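Local coordinates for GTPase activator-like protein (Chaetomium thermophilum, PDB 5HIU) that is the helical N-terminal part of TSC2, a protein that probably works as a GTPase activator, at residues D225-C230 against C260-L265; I243-L248 against S279-S284. All coordinates share one frame; numbering follows the deposited sequence.

Contacts 1 and 2 lie toward the two ends of helix 245-261 in an elongated, all-helical array, with centres about 21 Å apart and no atoms touching between them. Contact 1 sets helix 224-240 against the turn that leaves helix 245-261 and leads into helix 266-277; contact 2 sets the start of helix 245-261 against that of helix 281-294, the next but one. Their segments alternate along the chain. Both are partly buried: contact 1 keeps Leu227 and Leu265 inside, contact 2 Ile243, Leu248 and His281, each beside more exposed residues. Contact 1 relies on aliphatic packing plus a guanidinium face, while contact 2 centres on a histidine that packs by one face and bonds, weakly, at its edge.

Contact 1. Residues D225-C230 against C260-L265; sequences DDLRAC and CLVPSL
Leu265 divides its two methyl groups between Leu227 and Arg228 on helix 224-240. CD2 lies over one face of the Arg228 guanidinium, 3.2 Å above its plane and offset toward the rim; it is nearest CZ, at 3.4 Å, and NH2 is equally close. The two side chains cross at about a right angle. Arg228 runs extended as far as CD and then bends at chi3 (-89°), which turns NE out of the line of the chain. The other methyl, Leu265 CD1, presses on Leu227 CB at 3.5 Å. Leu227 itself points across the contact with CG beside its backbone N (chi1 -74°), and its CD1 comes within 4.1 Å of Val262 CG2, a looser, oblique meeting. Val262 is the first residue to leave helix 245-261, and its O accepts from Leu265 N at 2.8 Å, a bond that closes the turn before helix 266-277. Ile258 on helix 245-261 also touches both leucines.

On its own helix Arg228 NH1 forms a salt bridge with Asp225 OD1 at 3.6 Å, and NH2 has a long, weak ion pair with Glu268, just past Leu265. Between the two segments the contact is dispersive: beside two buried leucines, the partly exposed guanidinium gives a face to a methyl while its nitrogens turn to carboxylates.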
ATOM      1  N   ASP A 225       0.406  -5.507   9.322  1.00 58.81           N
ATOM      2  CA  ASP A 225      -0.588  -6.128   8.432  1.00 57.55           C
ATOM      3  C   ASP A 225      -1.401  -5.102   7.660  1.00 54.51           C
ATOM      4  O   ASP A 225      -1.686  -5.329   6.492  1.00 48.39           O
ATOM      5  CB  ASP A 225      -1.528  -7.077   9.193  1.00 59.36           C
ATOM      6  CG  ASP A 225      -0.935  -8.465   9.388  1.00 69.78           C
ATOM      7  OD1 ASP A 225       0.013  -8.866   8.658  1.00 75.01           O
ATOM      8  OD2 ASP A 225      -1.414  -9.166  10.306  1.00 85.87           O
ATOM      9  N   ASP A 226      -1.760  -3.988   8.311  1.00 52.92           N
ATOM     10  CA  ASP A 226      -2.331  -2.837   7.627  1.00 48.89           C
ATOM     11  C   ASP A 226      -1.424  -2.359   6.490  1.00 50.10           C
ATOM     12  O   ASP A 226      -1.905  -1.987   5.427  1.00 51.01           O
ATOM     13  CB  ASP A 226      -2.551  -1.672   8.598  1.00 54.55           C
ATOM     14  CG  ASP A 226      -3.554  -1.985   9.713  1.00 55.92           C
ATOM     15  OD1 ASP A 226      -4.338  -2.945   9.574  1.00 56.22           O
ATOM     16  OD2 ASP A 226      -3.558  -1.242  10.731  1.00 53.90           O
ATOM     17  N   LEU A 227      -0.112  -2.335   6.701  1.00 53.48           N
ATOM     18  CA  LEU A 227       0.794  -1.902   5.630  1.00 54.34           C
ATOM     19  C   LEU A 227       0.827  -2.913   4.513  1.00 52.28           C
ATOM     20  O   LEU A 227       0.849  -2.557   3.348  1.00 47.16           O
ATOM     21  CB  LEU A 227       2.223  -1.728   6.131  1.00 54.66           C
ATOM     22  CG  LEU A 227       2.507  -0.527   6.989  1.00 60.36           C
ATOM     23  CD1 LEU A 227       3.943  -0.609   7.471  1.00 66.54           C
ATOM     24  CD2 LEU A 227       2.279   0.760   6.219  1.00 63.98           C
ATOM     25  N   ARG A 228       0.892  -4.181   4.886  1.00 49.54           N
ATOM     26  CA  ARG A 228       0.905  -5.230   3.891  1.00 52.24           C
ATOM     27  C   ARG A 228      -0.365  -5.050   3.088  1.00 48.91           C
ATOM     28  O   ARG A 228      -0.344  -5.076   1.861  1.00 51.58           O
ATOM     29  CB  ARG A 228       0.974  -6.606   4.553  1.00 51.88           C
ATOM     30  CG  ARG A 228       0.787  -7.764   3.606  1.00 58.46           C
ATOM     31  CD  ARG A 228       0.891  -9.110   4.319  1.00 63.06           C
ATOM     32  NE  ARG A 228       2.268  -9.594   4.356  1.00 67.61           N
ATOM     33  CZ  ARG A 228       3.141  -9.375   5.339  1.00 76.63           C
ATOM     34  NH1 ARG A 228       2.817  -8.674   6.427  1.00 80.95           N
ATOM     35  NH2 ARG A 228       4.368  -9.874   5.235  1.00 82.95           N
ATOM     36  N   ALA A 229      -1.458  -4.809   3.796  1.00 46.56           N
ATOM     37  CA  ALA A 229      -2.770  -4.744   3.173  1.00 47.09           C
ATOM     38  C   ALA A 229      -2.861  -3.551   2.230  1.00 47.42           C
ATOM     39  O   ALA A 229      -3.317  -3.713   1.113  1.00 46.94           O
ATOM     40  CB  ALA A 229      -3.875  -4.689   4.233  1.00 45.84           C
ATOM     41  N   CYS A 230      -2.418  -2.373   2.677  1.00 45.11           N
ATOM     42  CA  CYS A 230      -2.420  -1.182   1.843  1.00 44.78           C
ATOM     43  C   CYS A 230      -1.547  -1.304   0.617  1.00 51.53           C
ATOM     44  O   CYS A 230      -1.864  -0.736  -0.424  1.00 62.25           O
ATOM     45  CB  CYS A 230      -1.952   0.030   2.634  1.00 47.43           C
ATOM     46  SG  CYS A 230      -3.100   0.437   3.939  1.00 57.60           S
ATOM     47  N   CYS A 260      12.264   0.936   2.311  1.00 69.57           N
ATOM     48  CA  CYS A 260      13.464   1.161   3.054  1.00 76.47           C
ATOM     49  C   CYS A 260      13.261   0.798   4.519  1.00 76.83           C
ATOM     50  O   CYS A 260      13.921  -0.107   5.031  1.00 73.67           O
ATOM     51  CB  CYS A 260      13.888   2.609   2.926  1.00 78.89           C
ATOM     52  SG  CYS A 260      15.542   2.789   3.575  1.00 84.54           S
ATOM     53  N   LEU A 261      12.309   1.478   5.163  1.00 74.28           N
ATOM     54  CA  LEU A 261      12.167   1.472   6.628  1.00 70.21           C
ATOM     55  C   LEU A 261      11.519   0.245   7.235  1.00 68.14           C
ATOM     56  O   LEU A 261      11.714   0.019   8.403  1.00 73.10           O
ATOM     57  CB  LEU A 261      11.371   2.694   7.098  1.00 68.28           C
ATOM     58  CG  LEU A 261      11.933   4.055   6.674  1.00 66.85           C
ATOM     59  CD1 LEU A 261      11.007   5.190   7.062  1.00 66.35           C
ATOM     60  CD2 LEU A 261      13.296   4.280   7.286  1.00 70.72           C
ATOM     61  N   VAL A 262      10.741  -0.531   6.477  1.00 64.64           N
ATOM     62  CA  VAL A 262      10.028  -1.681   7.042  1.00 61.20           C
ATOM     63  C   VAL A 262      10.522  -2.961   6.398  1.00 60.80           C
ATOM     64  O   VAL A 262       9.818  -3.579   5.624  1.00 62.24           O
ATOM     65  CB  VAL A 262       8.497  -1.574   6.889  1.00 56.19           C
ATOM     66  CG1 VAL A 262       7.809  -2.738   7.599  1.00 56.52           C
ATOM     67  CG2 VAL A 262       8.004  -0.259   7.466  1.00 55.99           C
ATOM     68  N   PRO A 263      11.717  -3.398   6.772  1.00 67.37           N
ATOM     69  CA  PRO A 263      12.406  -4.467   6.059  1.00 69.01           C
ATOM     70  C   PRO A 263      11.559  -5.706   5.791  1.00 66.18           C
ATOM     71  O   PRO A 263      11.687  -6.293   4.728  1.00 63.85           O
ATOM     72  CB  PRO A 263      13.597  -4.804   6.987  1.00 76.50           C
ATOM     73  CG  PRO A 263      13.229  -4.257   8.323  1.00 77.82           C
ATOM     74  CD  PRO A 263      12.412  -3.038   8.021  1.00 75.19           C
ATOM     75  N   SER A 264      10.698  -6.090   6.733  1.00 68.02           N
ATOM     76  CA  SER A 264       9.853  -7.284   6.575  1.00 69.93           C
ATOM     77  C   SER A 264       8.837  -7.199   5.426  1.00 70.43           C
ATOM     78  O   SER A 264       8.257  -8.208   5.052  1.00 75.53           O
ATOM     79  CB  SER A 264       9.077  -7.548   7.863  1.00 71.70           C
ATOM     80  OG  SER A 264       8.010  -6.621   7.998  1.00 69.86           O
ATOM     81  N   LEU A 265       8.588  -5.996   4.909  1.00 70.04           N
ATOM     82  CA  LEU A 265       7.712  -5.797   3.755  1.00 63.77           C
ATOM     83  C   LEU A 265       8.462  -5.298   2.521  1.00 62.24           C
ATOM     84  O   LEU A 265       7.844  -4.819   1.571  1.00 57.51           O
ATOM     85  CB  LEU A 265       6.616  -4.798   4.111  1.00 60.70           C
ATOM     86  CG  LEU A 265       5.620  -5.314   5.146  1.00 64.56           C
ATOM     87  CD1 LEU A 265       4.650  -4.214   5.535  1.00 61.06           C
ATOM     88  CD2 LEU A 265       4.868  -6.522   4.625  1.00 69.50           C
TER

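Contact 2. Residues I243-L248 against S279-S284; sequences IPTNKL and SHHGQS
Leu248 lays its CD1 methyl over one face of the His281 ring, a CH-pi contact with CD1 3.7 Å from the ring centroid and 23° off the ring normal. The methyl is displaced toward the rim and comes nearest CG, at 3.5 Å. The second methyl, CD2, reaches the ring near ND1 and also meets Ser284 CB at 3.5 Å, about one turn further along helix 281-294, so both methyls meet the ring and CD2 touches the serine as well. Leu248 CB is directed at helix 281-294, and chi1 (-164°) sets CG anti to the backbone N.

On the opposite face of the His281 ring, His280 NE2 stands 3.0 Å above the plane, offset toward the rim. At the ring edge, near its plane, His281 NE2 donates to Ile243 O at 2.9 Å. This bond is weak: its angle at the hydrogen is 125°, and the oxygen also lies 3.2 Å from His281 CE1. Even so, it gives a buried residue's ring nitrogen a carbonyl partner just ahead of helix 245-261. The backbone of the histidine is held as well, since Ser279 OG accepts from His281 N at 2.9 Å, a capping bond in the turn that leads into helix 281-294, and the same oxygen is hydrogen-bonded to Ile276 O.

Ile276 of helix 266-277 touches both Leu248 and His281, while Thr285 and Ile288 of helix 281-294 also touch Leu248. Beyond the contact, Pro244 and Lys247 pack on helix 204-219, where Lys247 NZ also forms a salt bridge with Asp212, joining the start of helix 245-261 to the preceding part of the array.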
ATOM      1  N   ILE A 243      -3.349   4.662 -11.095  1.00 69.80           N
ATOM      2  CA  ILE A 243      -3.024   5.769 -10.222  1.00 72.85           C
ATOM      3  C   ILE A 243      -2.959   7.067 -11.062  1.00 74.87           C
ATOM      4  O   ILE A 243      -2.220   7.149 -12.043  1.00 72.29           O
ATOM      5  CB  ILE A 243      -1.656   5.529  -9.558  1.00 74.27           C
ATOM      6  CG1 ILE A 243      -1.715   4.300  -8.672  1.00 82.65           C
ATOM      7  CG2 ILE A 243      -1.222   6.717  -8.719  1.00 82.46           C
ATOM      8  CD1 ILE A 243      -0.349   3.888  -8.159  1.00 90.85           C
ATOM      9  N   PRO A 244      -3.725   8.090 -10.676  1.00 77.23           N
ATOM     10  CA  PRO A 244      -3.644   9.334 -11.424  1.00 76.58           C
ATOM     11  C   PRO A 244      -2.281   9.970 -11.237  1.00 75.85           C
ATOM     12  O   PRO A 244      -1.664   9.763 -10.200  1.00 71.58           O
ATOM     13  CB  PRO A 244      -4.724  10.207 -10.777  1.00 80.86           C
ATOM     14  CG  PRO A 244      -5.615   9.273 -10.023  1.00 81.05           C
ATOM     15  CD  PRO A 244      -4.725   8.153  -9.594  1.00 78.71           C
ATOM     16  N   THR A 245      -1.840  10.754 -12.216  1.00 78.59           N
ATOM     17  CA  THR A 245      -0.492  11.326 -12.214  1.00 84.89           C
ATOM     18  C   THR A 245      -0.169  12.106 -10.930  1.00 86.38           C
ATOM     19  O   THR A 245       0.898  11.928 -10.339  1.00 92.16           O
ATOM     20  CB  THR A 245      -0.227  12.221 -13.458  1.00 93.72           C
ATOM     21  OG1 THR A 245      -1.110  13.347 -13.460  1.00102.00           O
ATOM     22  CG2 THR A 245      -0.412  11.430 -14.771  1.00 95.10           C
ATOM     23  N   ASN A 246      -1.089  12.948 -10.483  1.00 89.59           N
ATOM     24  CA  ASN A 246      -0.860  13.771  -9.281  1.00 91.89           C
ATOM     25  C   ASN A 246      -0.750  13.018  -7.930  1.00 88.26           C
ATOM     26  O   ASN A 246      -0.421  13.622  -6.906  1.00 90.91           O
ATOM     27  CB  ASN A 246      -1.953  14.831  -9.178  1.00 97.04           C
ATOM     28  CG  ASN A 246      -3.338  14.223  -9.080  1.00 99.04           C
ATOM     29  OD1 ASN A 246      -3.577  13.125  -9.578  1.00 96.64           O
ATOM     30  ND2 ASN A 246      -4.259  14.937  -8.454  1.00104.93           N
ATOM     31  N   LYS A 247      -1.033  11.717  -7.927  1.00 83.68           N
ATOM     32  CA  LYS A 247      -0.876  10.868  -6.730  1.00 81.21           C
ATOM     33  C   LYS A 247       0.449  10.100  -6.680  1.00 79.07           C
ATOM     34  O   LYS A 247       0.828   9.541  -5.629  1.00 74.59           O
ATOM     35  CB  LYS A 247      -2.018   9.854  -6.673  1.00 75.60           C
ATOM     36  CG  LYS A 247      -3.391  10.488  -6.578  1.00 77.74           C
ATOM     37  CD  LYS A 247      -3.552  11.176  -5.233  1.00 77.09           C
ATOM     38  CE  LYS A 247      -4.623  12.228  -5.267  1.00 80.14           C
ATOM     39  NZ  LYS A 247      -4.353  13.196  -4.181  1.00 89.04           N
ATOM     40  N   LEU A 248       1.138  10.075  -7.819  1.00 78.10           N
ATOM     41  CA  LEU A 248       2.311   9.235  -8.011  1.00 74.52           C
ATOM     42  C   LEU A 248       3.391   9.562  -7.001  1.00 69.17           C
ATOM     43  O   LEU A 248       3.856   8.681  -6.304  1.00 68.22           O
ATOM     44  CB  LEU A 248       2.851   9.379  -9.439  1.00 78.26           C
ATOM     45  CG  LEU A 248       3.841   8.315  -9.931  1.00 76.83           C
ATOM     46  CD1 LEU A 248       3.182   6.945 -10.030  1.00 71.23           C
ATOM     47  CD2 LEU A 248       4.425   8.730 -11.276  1.00 76.69           C
ATOM     48  N   SER A 279       5.555   0.806 -16.014  1.00 81.16           N
ATOM     49  CA  SER A 279       4.281   1.309 -16.517  1.00 79.42           C
ATOM     50  C   SER A 279       4.533   2.701 -17.052  1.00 78.92           C
ATOM     51  O   SER A 279       5.645   3.212 -16.934  1.00 78.50           O
ATOM     52  CB  SER A 279       3.255   1.379 -15.383  1.00 74.17           C
ATOM     53  OG  SER A 279       3.263   2.669 -14.778  1.00 73.48           O
ATOM     54  N   HIS A 280       3.503   3.318 -17.625  1.00 78.42           N
ATOM     55  CA  HIS A 280       3.592   4.705 -18.102  1.00 78.69           C
ATOM     56  C   HIS A 280       4.162   5.667 -17.067  1.00 75.77           C
ATOM     57  O   HIS A 280       4.714   6.710 -17.409  1.00 79.03           O
ATOM     58  CB  HIS A 280       2.228   5.207 -18.583  1.00 85.14           C
ATOM     59  CG  HIS A 280       1.163   5.214 -17.533  1.00 83.45           C
ATOM     60  ND1 HIS A 280       0.482   4.075 -17.149  1.00 82.21           N
ATOM     61  CD2 HIS A 280       0.627   6.232 -16.819  1.00 85.53           C
ATOM     62  CE1 HIS A 280      -0.406   4.385 -16.223  1.00 80.63           C
ATOM     63  NE2 HIS A 280      -0.340   5.688 -16.005  1.00 86.07           N
ATOM     64  N   HIS A 281       4.030   5.309 -15.800  1.00 77.31           N
ATOM     65  CA  HIS A 281       4.583   6.109 -14.720  1.00 77.21           C
ATOM     66  C   HIS A 281       6.110   5.988 -14.613  1.00 71.23           C
ATOM     67  O   HIS A 281       6.765   6.832 -13.995  1.00 66.24           O
ATOM     68  CB  HIS A 281       3.918   5.710 -13.403  1.00 80.58           C
ATOM     69  CG  HIS A 281       2.463   6.078 -13.316  1.00 84.74           C
ATOM     70  ND1 HIS A 281       2.012   7.372 -13.470  1.00 90.65           N
ATOM     71  CD2 HIS A 281       1.366   5.324 -13.064  1.00 86.60           C
ATOM     72  CE1 HIS A 281       0.698   7.397 -13.332  1.00 92.83           C
ATOM     73  NE2 HIS A 281       0.282   6.168 -13.078  1.00 92.49           N
ATOM     74  N   GLY A 282       6.669   4.936 -15.211  1.00 70.89           N
ATOM     75  CA  GLY A 282       8.116   4.679 -15.200  1.00 67.59           C
ATOM     76  C   GLY A 282       8.943   5.933 -15.260  1.00 70.63           C
ATOM     77  O   GLY A 282       9.680   6.236 -14.320  1.00 78.73           O
ATOM     78  N   GLN A 283       8.817   6.665 -16.362  1.00 74.13           N
ATOM     79  CA  GLN A 283       9.561   7.915 -16.543  1.00 83.02           C
ATOM     80  C   GLN A 283       9.336   8.889 -15.394  1.00 82.35           C
ATOM     81  O   GLN A 283      10.294   9.393 -14.809  1.00 77.95           O
ATOM     82  CB  GLN A 283       9.216   8.598 -17.888  1.00 93.54           C
ATOM     83  CG  GLN A 283       9.990   8.068 -19.095  1.00 98.35           C
ATOM     84  CD  GLN A 283      11.483   7.925 -18.810  1.00103.30           C
ATOM     85  OE1 GLN A 283      12.129   8.870 -18.346  1.00106.26           O
ATOM     86  NE2 GLN A 283      12.031   6.736 -19.059  1.00104.28           N
ATOM     87  N   SER A 284       8.067   9.132 -15.070  1.00 86.69           N
ATOM     88  CA  SER A 284       7.699  10.042 -13.983  1.00 84.36           C
ATOM     89  C   SER A 284       8.252   9.563 -12.643  1.00 76.66           C
ATOM     90  O   SER A 284       8.743  10.365 -11.841  1.00 79.00           O
ATOM     91  CB  SER A 284       6.180  10.202 -13.921  1.00 89.70           C
ATOM     92  OG  SER A 284       5.696  10.843 -15.092  1.00 92.31           O
TER